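Local structure of glutamate ABC superfamily ATP binding cassette transporter, binding protein (Enterococcus faecium DO, 5EYF) at residues Met171-Asn175 with Ala176-Gly180. The protein binds glutamate and, as a family 3 solute-binding protein, probably delivers it to an ABC transporter in the membrane for uptake. Sequence-based numbering, arbitrary orientation.
Sequences MTTDN and AILLG. With GLU (glutamic acid), chain E.
D174 O accepts the first helical bond from L178 N at 3.0 Å, nearly straight at 165°, and a weak, bent one from I177 N, where the chain leaves strand 170-172, turns a corner at T173 and enters helix 175-182. The next i to i+4 bond follows, L179 N to N175 O (2.9 Å). D174 holds the N-cap position, yet its carboxylate makes no capping bond; CG stands beside its own backbone N (chi1 -64°), and OD2 accepts a hydrogen bond from N of the bound glutamate at 2.6 Å and also bonds Y200 OH. Two partners thus fix this oxygen, and the negative charge probably complements the ligand's ammonium. I177 lines the same pocket: its CD1 lies 3.9 Å from D174 CB and equally near CG of the glutamate, an apolar contact beside the ligand's side chain. Behind, T173 CG2 packs 3.7 Å from L178 CD2 and also touches I177 CG2, the T173 and I177 side chains crossing at about a right angle. L178 and the extended selenomethionine M171 pass each other in opposite directions, L178 CD2 4.2 Å from M171 CG. The N175 amide folds back over the helix start (chi1 56°), where OD1 takes a hydrogen bond from G106 N and a second, weak one from A176 N. In this alpha/beta lobe, strand 170-172 lies between strands 103-112 and 128-132; helix 156-164 packs on M171 through A159 and L163, Y156 touches T173 and I177, and L190 of strand 188-191 meets L178 and L179.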
loop_
_atom_site.group_PDB
_atom_site.type_symbol
_atom_site.label_atom_id
_atom_site.label_comp_id
_atom_site.label_asym_id
_atom_site.label_seq_id
_atom_site.Cartn_x
_atom_site.Cartn_y
_atom_site.Cartn_z
HETATM N N MSE B 171 -3.048 -2.534 21.690
HETATM C CA MSE B 171 -1.829 -1.862 21.274
HETATM C C MSE B 171 -1.910 -1.617 19.776
HETATM O O MSE B 171 -2.419 -2.462 19.049
HETATM C CB MSE B 171 -0.592 -2.692 21.635
HETATM C CG MSE B 171 0.687 -2.163 21.035
HETATM SE SE MSE B 171 2.157 -3.259 21.656
HETATM C CE MSE B 171 3.555 -2.311 20.615
ATOM N N THR B 172 -1.399 -0.478 19.326
ATOM C CA THR B 172 -1.417 -0.162 17.903
ATOM C C THR B 172 -0.054 0.291 17.398
ATOM O O THR B 172 0.683 1.005 18.090
ATOM C CB THR B 172 -2.506 0.895 17.607
ATOM O OG1 THR B 172 -2.693 0.968 16.188
ATOM C CG2 THR B 172 -2.157 2.278 18.134
ATOM N N THR B 173 0.288 -0.197 16.200
ATOM C CA THR B 173 1.398 0.275 15.379
ATOM C C THR B 173 1.252 -0.521 14.089
ATOM O O THR B 173 0.164 -1.054 13.828
ATOM C CB THR B 173 2.783 0.118 16.053
ATOM O OG1 THR B 173 3.815 0.599 15.169
ATOM C CG2 THR B 173 3.110 -1.334 16.412
ATOM N N ASP B 174 2.284 -0.574 13.260
ATOM C CA ASP B 174 2.117 -1.195 11.958
ATOM C C ASP B 174 1.910 -2.695 12.119
ATOM O O ASP B 174 2.526 -3.332 12.978
ATOM C CB ASP B 174 3.340 -0.957 11.078
ATOM C CG ASP B 174 3.585 0.513 10.742
ATOM O OD1 ASP B 174 2.664 1.343 10.937
ATOM O OD2 ASP B 174 4.740 0.833 10.289
ATOM N N ASN B 175 1.076 -3.269 11.251
ATOM C CA ASN B 175 0.803 -4.699 11.314
ATOM C C ASN B 175 2.073 -5.545 11.329
ATOM O O ASN B 175 2.191 -6.468 12.146
ATOM C CB ASN B 175 -0.107 -5.125 10.159
ATOM C CG ASN B 175 0.432 -4.778 8.761
ATOM O OD1 ASN B 175 1.401 -4.027 8.547
ATOM N ND2 ASN B 175 -0.235 -5.344 7.795
ATOM N N ALA B 176 3.049 -5.223 10.473
ATOM C CA ALA B 176 4.261 -6.042 10.378
ATOM C C ALA B 176 5.076 -5.978 11.658
ATOM O O ALA B 176 5.783 -6.939 11.991
ATOM C CB ALA B 176 5.140 -5.600 9.208
ATOM N N ILE B 177 5.010 -4.847 12.359
ATOM C CA ILE B 177 5.700 -4.712 13.633
ATOM C C ILE B 177 4.982 -5.510 14.706
ATOM O O ILE B 177 5.619 -6.220 15.494
ATOM C CB ILE B 177 5.820 -3.231 14.014
ATOM C CG1 ILE B 177 6.648 -2.496 12.941
ATOM C CG2 ILE B 177 6.416 -3.087 15.429
ATOM C CD1 ILE B 177 6.694 -0.991 13.097
ATOM N N LEU B 178 3.644 -5.434 14.725
ATOM C CA LEU B 178 2.863 -6.193 15.700
ATOM C C LEU B 178 3.051 -7.683 15.501
ATOM O O LEU B 178 3.045 -8.443 16.472
ATOM C CB LEU B 178 1.385 -5.846 15.580
ATOM C CG LEU B 178 1.017 -4.459 16.075
ATOM C CD1 LEU B 178 -0.455 -4.194 15.800
ATOM C CD2 LEU B 178 1.325 -4.320 17.542
ATOM N N LEU B 179 3.194 -8.122 14.246
ATOM C CA LEU B 179 3.528 -9.521 13.997
ATOM C C LEU B 179 4.822 -9.910 14.690
ATOM O O LEU B 179 4.918 -11.002 15.254
ATOM C CB LEU B 179 3.636 -9.787 12.498
ATOM C CG LEU B 179 2.329 -10.064 11.748
ATOM C CD1 LEU B 179 2.636 -10.357 10.295
ATOM C CD2 LEU B 179 1.559 -11.209 12.377
ATOM N N GLY B 180 5.843 -9.046 14.626
ATOM C CA GLY B 180 7.088 -9.321 15.324
ATOM C C GLY B 180 6.883 -9.511 16.809
ATOM O O GLY B 180 7.652 -10.225 17.465
HETATM N N GLU E . 5.569 3.276 10.010
HETATM C CA GLU E . 5.025 4.179 11.037
HETATM C C GLU E . 5.747 5.519 11.002
HETATM O O GLU E . 6.677 5.724 10.210
HETATM C CB GLU E . 5.109 3.558 12.446
HETATM C CG GLU E . 6.455 2.920 12.790
HETATM C CD GLU E . 7.578 3.917 13.060
HETATM O OE1 GLU E . 8.733 3.549 12.822
HETATM O OE2 GLU E . 7.335 5.028 13.586
HETATM O OXT GLU E . 5.400 6.447 11.760
#